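PDB 2H8O: geranyltranstransferase, which probably joins isopentenyl diphosphate to geranyl diphosphate to make farnesyl diphosphate. Local coordinates for residues R246-S257 against Q305-Y316. Sequence-based numbering, arbitrary orientation.
Sequences RLRLFGEKIGLS and QVAEASELLAPY
Lys253 enters the facing helix as a knob among Gln305, Glu308, Ala309 and Leu312, and its chain can be traced outward. Lys253 CB lies 4.1 Å from Ala309 CB, and its CG passes Leu312 CD1 at 4.2 Å. A bend at chi2 (-65°) then turns the chain toward Glu308, where CD and CE run against OE1 before Lys253 NZ closes a salt bridge with Glu308 OE1 at 3.1 Å, weak as a hydrogen bond. Leu312 returns the insertion, set among Arg246, Leu249, Phe250 and Lys253, with CD1 3.6 Å from Phe250 N. These reciprocal knobs-into-holes join helices 241-267 and 295-312, whose segments 246-257 and 305-312 run near-antiparallel (161°) with axes 9.1 Å apart at closest approach, within the largely helical polyprenyl synthetase fold; helix 321-331 also touches both segments, through Ile254, Val306, Ser310 and Leu313. On the buried side, Leu313 CD1 makes a CH-pi contact over one face of the Phe250 ring, 3.8 Å from its centroid, while Ala309 O lies at the ring edge. Near Leu313, the first residue to leave helical phi/psi, Arg246 NH1 donates to Leu312 O (2.8 Å, N-H...O 160°), the oxygen lying near the guanidinium plane. Arg246 CD meets the edge of the Tyr316 ring, whose OH is hydrogen-bonded to Glu243.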
ATOM      1  N   ARG A 246      -1.649  19.494 -18.134  1.00 18.69           N
ATOM      2  CA  ARG A 246      -1.622  19.058 -19.530  1.00 18.51           C
ATOM      3  C   ARG A 246      -1.360  17.543 -19.596  1.00 17.73           C
ATOM      4  O   ARG A 246      -2.071  16.802 -20.296  1.00 17.03           O
ATOM      5  CB  ARG A 246      -0.549  19.816 -20.311  1.00 18.99           C
ATOM      6  CG  ARG A 246      -0.456  19.445 -21.784  1.00 19.71           C
ATOM      7  CD  ARG A 246       0.423  20.427 -22.579  1.00 22.24           C
ATOM      8  NE  ARG A 246      -0.141  21.789 -22.493  1.00 25.09           N
ATOM      9  CZ  ARG A 246      -1.116  22.288 -23.265  1.00 27.08           C
ATOM     10  NH1 ARG A 246      -1.647  21.595 -24.270  1.00 26.87           N
ATOM     11  NH2 ARG A 246      -1.555  23.525 -23.052  1.00 28.35           N
ATOM     12  N   LEU A 247      -0.341  17.089 -18.876  1.00 17.36           N
ATOM     13  CA  LEU A 247      -0.009  15.652 -18.907  1.00 16.85           C
ATOM     14  C   LEU A 247      -1.081  14.791 -18.243  1.00 16.67           C
ATOM     15  O   LEU A 247      -1.380  13.701 -18.732  1.00 16.31           O
ATOM     16  CB  LEU A 247       1.397  15.376 -18.355  1.00 16.98           C
ATOM     17  CG  LEU A 247       2.517  15.383 -19.407  1.00 16.19           C
ATOM     18  CD1 LEU A 247       2.387  14.192 -20.353  1.00 16.66           C
ATOM     19  CD2 LEU A 247       2.550  16.681 -20.212  1.00 16.21           C
ATOM     20  N   ARG A 248      -1.669  15.279 -17.156  1.00 17.42           N
ATOM     21  CA  ARG A 248      -2.857  14.641 -16.562  1.00 17.99           C
ATOM     22  C   ARG A 248      -3.999  14.462 -17.593  1.00 18.15           C
ATOM     23  O   ARG A 248      -4.582  13.338 -17.799  1.00 19.75           O
ATOM     24  CB  ARG A 248      -3.312  15.447 -15.333  1.00 18.64           C
ATOM     25  CG  ARG A 248      -4.441  14.824 -14.548  1.00 18.41           C
ATOM     26  CD  ARG A 248      -4.941  15.795 -13.484  1.00 21.56           C
ATOM     27  NE  ARG A 248      -6.149  15.342 -12.804  1.00 23.10           N
ATOM     28  CZ  ARG A 248      -6.179  14.483 -11.792  1.00 25.55           C
ATOM     29  NH1 ARG A 248      -5.058  13.957 -11.324  1.00 26.16           N
ATOM     30  NH2 ARG A 248      -7.347  14.148 -11.234  1.00 27.38           N
ATOM     31  N   LEU A 249      -4.340  15.549 -18.259  1.00 17.77           N
ATOM     32  CA  LEU A 249      -5.391  15.481 -19.251  1.00 17.86           C
ATOM     33  C   LEU A 249      -5.044  14.487 -20.353  1.00 17.24           C
ATOM     34  O   LEU A 249      -5.904  13.711 -20.795  1.00 18.04           O
ATOM     35  CB  LEU A 249      -5.657  16.861 -19.853  1.00 18.30           C
ATOM     36  CG  LEU A 249      -6.375  17.964 -19.122  1.00 22.77           C
ATOM     37  CD1 LEU A 249      -6.628  19.059 -20.145  1.00 22.06           C
ATOM     38  CD2 LEU A 249      -7.688  17.497 -18.521  1.00 25.26           C
ATOM     39  N   PHE A 250      -3.795  14.507 -20.804  1.00 16.00           N
ATOM     40  CA  PHE A 250      -3.331  13.543 -21.804  1.00 16.06           C
ATOM     41  C   PHE A 250      -3.553  12.113 -21.281  1.00 15.37           C
ATOM     42  O   PHE A 250      -4.059  11.236 -21.991  1.00 15.74           O
ATOM     43  CB  PHE A 250      -1.856  13.771 -22.145  1.00 15.41           C
ATOM     44  CG  PHE A 250      -1.317  12.794 -23.146  1.00 15.66           C
ATOM     45  CD1 PHE A 250      -1.528  12.964 -24.511  1.00 14.69           C
ATOM     46  CD2 PHE A 250      -0.613  11.681 -22.729  1.00 15.91           C
ATOM     47  CE1 PHE A 250      -1.021  12.041 -25.426  1.00 16.57           C
ATOM     48  CE2 PHE A 250      -0.129  10.758 -23.636  1.00 16.77           C
ATOM     49  CZ  PHE A 250      -0.327  10.941 -24.978  1.00 16.80           C
ATOM     50  N   GLY A 251      -3.198  11.889 -20.020  1.00 16.40           N
ATOM     51  CA  GLY A 251      -3.367  10.580 -19.396  1.00 17.01           C
ATOM     52  C   GLY A 251      -4.823  10.159 -19.320  1.00 17.38           C
ATOM     53  O   GLY A 251      -5.161   9.006 -19.542  1.00 17.49           O
ATOM     54  N   GLU A 252      -5.697  11.120 -19.020  1.00 18.64           N
ATOM     55  CA  GLU A 252      -7.144  10.858 -19.064  1.00 19.09           C
ATOM     56  C   GLU A 252      -7.600  10.417 -20.473  1.00 19.67           C
ATOM     57  O   GLU A 252      -8.345   9.455 -20.608  1.00 20.05           O
ATOM     58  CB  GLU A 252      -7.937  12.068 -18.523  1.00 19.56           C
ATOM     59  CG  GLU A 252      -7.683  12.286 -17.034  1.00 20.02           C
ATOM     60  CD  GLU A 252      -8.429  13.452 -16.418  1.00 23.04           C
ATOM     61  OE1 GLU A 252      -8.882  14.334 -17.165  1.00 27.03           O
ATOM     62  OE2 GLU A 252      -8.593  13.457 -15.165  1.00 27.56           O
ATOM     63  N   LYS A 253      -7.129  11.078 -21.534  1.00 19.48           N
ATOM     64  CA  LYS A 253      -7.501  10.659 -22.902  1.00 20.23           C
ATOM     65  C   LYS A 253      -6.956   9.263 -23.252  1.00 20.48           C
ATOM     66  O   LYS A 253      -7.642   8.441 -23.878  1.00 21.00           O
ATOM     67  CB  LYS A 253      -7.047  11.704 -23.936  1.00 21.46           C
ATOM     68  CG  LYS A 253      -7.663  13.097 -23.757  1.00 24.98           C
ATOM     69  CD  LYS A 253      -9.188  13.084 -23.983  1.00 27.42           C
ATOM     70  CE  LYS A 253      -9.885  14.365 -23.538  1.00 28.65           C
ATOM     71  NZ  LYS A 253     -11.362  14.132 -23.345  1.00 30.78           N
ATOM     72  N   ILE A 254      -5.730   8.961 -22.826  1.00 19.59           N
ATOM     73  CA  ILE A 254      -5.162   7.616 -23.006  1.00 20.32           C
ATOM     74  C   ILE A 254      -6.069   6.575 -22.352  1.00 19.59           C
ATOM     75  O   ILE A 254      -6.384   5.561 -22.945  1.00 19.81           O
ATOM     76  CB  ILE A 254      -3.735   7.488 -22.389  1.00 19.73           C
ATOM     77  CG1 ILE A 254      -2.711   8.279 -23.194  1.00 23.23           C
ATOM     78  CG2 ILE A 254      -3.305   6.000 -22.305  1.00 20.95           C
ATOM     79  CD1 ILE A 254      -2.312   7.633 -24.530  1.00 23.49           C
ATOM     80  N   GLY A 255      -6.501   6.837 -21.126  1.00 19.86           N
ATOM     81  CA  GLY A 255      -7.306   5.871 -20.386  1.00 19.83           C
ATOM     82  C   GLY A 255      -8.678   5.684 -20.998  1.00 19.86           C
ATOM     83  O   GLY A 255      -9.164   4.572 -21.066  1.00 20.47           O
ATOM     84  N   LEU A 256      -9.296   6.779 -21.428  1.00 19.99           N
ATOM     85  CA  LEU A 256     -10.579   6.727 -22.127  1.00 20.07           C
ATOM     86  C   LEU A 256     -10.433   5.859 -23.396  1.00 20.26           C
ATOM     87  O   LEU A 256     -11.282   5.004 -23.677  1.00 20.73           O
ATOM     88  CB  LEU A 256     -11.072   8.141 -22.470  1.00 20.74           C
ATOM     89  CG  LEU A 256     -11.486   9.042 -21.287  1.00 21.83           C
ATOM     90  CD1 LEU A 256     -11.659  10.533 -21.689  1.00 22.99           C
ATOM     91  CD2 LEU A 256     -12.754   8.503 -20.686  1.00 23.64           C
ATOM     92  N   SER A 257      -9.355   6.073 -24.148  1.00 19.58           N
ATOM     93  CA  SER A 257      -9.131   5.316 -25.368  1.00 19.80           C
ATOM     94  C   SER A 257      -8.827   3.842 -25.075  1.00 19.84           C
ATOM     95  O   SER A 257      -9.308   2.945 -25.780  1.00 19.22           O
ATOM     96  CB  SER A 257      -7.987   5.936 -26.180  1.00 19.91           C
ATOM     97  OG  SER A 257      -8.374   7.207 -26.692  1.00 21.12           O
ATOM     98  N   GLN A 305     -10.736  11.032 -29.400  1.00 27.98           N
ATOM     99  CA  GLN A 305      -9.815  11.026 -28.252  1.00 27.80           C
ATOM    100  C   GLN A 305      -8.347  10.998 -28.662  1.00 27.17           C
ATOM    101  O   GLN A 305      -7.511  11.629 -28.008  1.00 26.81           O
ATOM    102  CB  GLN A 305     -10.138   9.862 -27.312  1.00 28.28           C
ATOM    103  CG  GLN A 305     -11.374  10.134 -26.493  1.00 28.31           C
ATOM    104  CD  GLN A 305     -12.001   8.900 -25.923  1.00 29.06           C
ATOM    105  OE1 GLN A 305     -11.484   7.789 -26.078  1.00 32.88           O
ATOM    106  NE2 GLN A 305     -13.124   9.081 -25.241  1.00 28.92           N
ATOM    107  N   VAL A 306      -8.022  10.289 -29.743  1.00 26.51           N
ATOM    108  CA  VAL A 306      -6.655  10.301 -30.256  1.00 26.08           C
ATOM    109  C   VAL A 306      -6.302  11.687 -30.776  1.00 25.44           C
ATOM    110  O   VAL A 306      -5.200  12.175 -30.553  1.00 25.07           O
ATOM    111  CB  VAL A 306      -6.426   9.267 -31.394  1.00 26.37           C
ATOM    112  CG1 VAL A 306      -5.073   9.477 -32.027  1.00 26.29           C
ATOM    113  CG2 VAL A 306      -6.545   7.857 -30.856  1.00 26.84           C
ATOM    114  N   ALA A 307      -7.238  12.314 -31.486  1.00 24.20           N
ATOM    115  CA  ALA A 307      -7.034  13.662 -31.979  1.00 23.88           C
ATOM    116  C   ALA A 307      -6.840  14.658 -30.824  1.00 22.97           C
ATOM    117  O   ALA A 307      -5.941  15.493 -30.865  1.00 22.82           O
ATOM    118  CB  ALA A 307      -8.226  14.083 -32.840  1.00 23.27           C
ATOM    119  N   GLU A 308      -7.671  14.547 -29.795  1.00 23.08           N
ATOM    120  CA  GLU A 308      -7.568  15.408 -28.620  1.00 22.99           C
ATOM    121  C   GLU A 308      -6.252  15.196 -27.882  1.00 22.54           C
ATOM    122  O   GLU A 308      -5.623  16.161 -27.445  1.00 22.04           O
ATOM    123  CB  GLU A 308      -8.729  15.160 -27.665  1.00 22.99           C
ATOM    124  CG  GLU A 308     -10.057  15.646 -28.216  1.00 24.04           C
ATOM    125  CD  GLU A 308     -11.232  15.189 -27.405  1.00 24.33           C
ATOM    126  OE1 GLU A 308     -11.046  14.401 -26.451  1.00 30.36           O
ATOM    127  OE2 GLU A 308     -12.359  15.636 -27.707  1.00 28.94           O
ATOM    128  N   ALA A 309      -5.865  13.932 -27.739  1.00 22.36           N
ATOM    129  CA  ALA A 309      -4.598  13.570 -27.097  1.00 22.64           C
ATOM    130  C   ALA A 309      -3.419  14.204 -27.831  1.00 22.63           C
ATOM    131  O   ALA A 309      -2.520  14.799 -27.228  1.00 22.25           O
ATOM    132  CB  ALA A 309      -4.447  12.036 -27.052  1.00 22.25           C
ATOM    133  N   SER A 310      -3.437  14.087 -29.149  1.00 22.81           N
ATOM    134  CA  SER A 310      -2.393  14.662 -29.996  1.00 22.98           C
ATOM    135  C   SER A 310      -2.317  16.183 -29.911  1.00 23.32           C
ATOM    136  O   SER A 310      -1.225  16.767 -29.880  1.00 23.64           O
ATOM    137  CB  SER A 310      -2.612  14.231 -31.442  1.00 24.39           C
ATOM    138  OG  SER A 310      -2.627  12.819 -31.515  1.00 26.30           O
ATOM    139  N   GLU A 311      -3.479  16.832 -29.864  1.00 22.03           N
ATOM    140  CA  GLU A 311      -3.513  18.276 -29.769  1.00 21.84           C
ATOM    141  C   GLU A 311      -2.921  18.756 -28.435  1.00 20.05           C
ATOM    142  O   GLU A 311      -2.275  19.808 -28.382  1.00 19.75           O
ATOM    143  CB  GLU A 311      -4.952  18.777 -29.957  1.00 22.08           C
ATOM    144  CG  GLU A 311      -5.067  20.228 -30.299  1.00 24.02           C
ATOM    145  CD  GLU A 311      -6.490  20.635 -30.748  1.00 26.44           C
ATOM    146  OE1 GLU A 311      -6.806  21.848 -30.711  1.00 31.79           O
ATOM    147  OE2 GLU A 311      -7.303  19.747 -31.120  1.00 34.20           O
ATOM    148  N   LEU A 312      -3.130  17.989 -27.361  1.00 18.72           N
ATOM    149  CA  LEU A 312      -2.600  18.368 -26.058  1.00 18.72           C
ATOM    150  C   LEU A 312      -1.095  18.454 -26.061  1.00 18.68           C
ATOM    151  O   LEU A 312      -0.526  19.264 -25.355  1.00 18.88           O
ATOM    152  CB  LEU A 312      -3.043  17.394 -24.956  1.00 18.70           C
ATOM    153  CG  LEU A 312      -4.483  17.548 -24.492  1.00 17.14           C
ATOM    154  CD1 LEU A 312      -4.969  16.301 -23.724  1.00 17.95           C
ATOM    155  CD2 LEU A 312      -4.614  18.810 -23.628  1.00 16.62           C
ATOM    156  N   LEU A 313      -0.441  17.602 -26.850  1.00 18.42           N
ATOM    157  CA  LEU A 313       1.015  17.575 -26.859  1.00 18.58           C
ATOM    158  C   LEU A 313       1.640  18.331 -28.021  1.00 19.13           C
ATOM    159  O   LEU A 313       2.867  18.308 -28.179  1.00 18.83           O
ATOM    160  CB  LEU A 313       1.501  16.125 -26.882  1.00 18.36           C
ATOM    161  CG  LEU A 313       1.079  15.291 -25.674  1.00 17.95           C
ATOM    162  CD1 LEU A 313       1.870  13.953 -25.645  1.00 19.28           C
ATOM    163  CD2 LEU A 313       1.210  16.043 -24.332  1.00 19.06           C
ATOM    164  N   ALA A 314       0.811  19.011 -28.807  1.00 20.26           N
ATOM    165  CA  ALA A 314       1.271  19.808 -29.938  1.00 20.51           C
ATOM    166  C   ALA A 314       2.411  20.744 -29.574  1.00 21.06           C
ATOM    167  O   ALA A 314       3.362  20.874 -30.355  1.00 21.70           O
ATOM    168  CB  ALA A 314       0.108  20.614 -30.519  1.00 20.48           C
ATOM    169  N   PRO A 315       2.332  21.414 -28.409  1.00 21.28           N
ATOM    170  CA  PRO A 315       3.385  22.403 -28.128  1.00 21.66           C
ATOM    171  C   PRO A 315       4.808  21.844 -28.020  1.00 21.87           C
ATOM    172  O   PRO A 315       5.767  22.610 -28.136  1.00 22.42           O
ATOM    173  CB  PRO A 315       2.953  23.005 -26.784  1.00 22.07           C
ATOM    174  CG  PRO A 315       1.497  22.769 -26.718  1.00 22.36           C
ATOM    175  CD  PRO A 315       1.309  21.416 -27.348  1.00 21.58           C
ATOM    176  N   TYR A 316       4.946  20.536 -27.807  1.00 21.09           N
ATOM    177  CA  TYR A 316       6.262  19.905 -27.692  1.00 21.26           C
ATOM    178  C   TYR A 316       6.852  19.465 -29.026  1.00 20.74           C
ATOM    179  O   TYR A 316       7.982  18.984 -29.049  1.00 20.48           O
ATOM    180  CB  TYR A 316       6.200  18.707 -26.734  1.00 21.47           C
ATOM    181  CG  TYR A 316       5.718  19.115 -25.376  1.00 22.37           C
ATOM    182  CD1 TYR A 316       6.591  19.646 -24.427  1.00 22.45           C
ATOM    183  CD2 TYR A 316       4.374  18.999 -25.045  1.00 23.36           C
ATOM    184  CE1 TYR A 316       6.122  20.050 -23.173  1.00 23.60           C
ATOM    185  CE2 TYR A 316       3.907  19.398 -23.811  1.00 24.28           C
ATOM    186  CZ  TYR A 316       4.782  19.931 -22.885  1.00 23.48           C
ATOM    187  OH  TYR A 316       4.269  20.316 -21.666  1.00 25.61           O
TER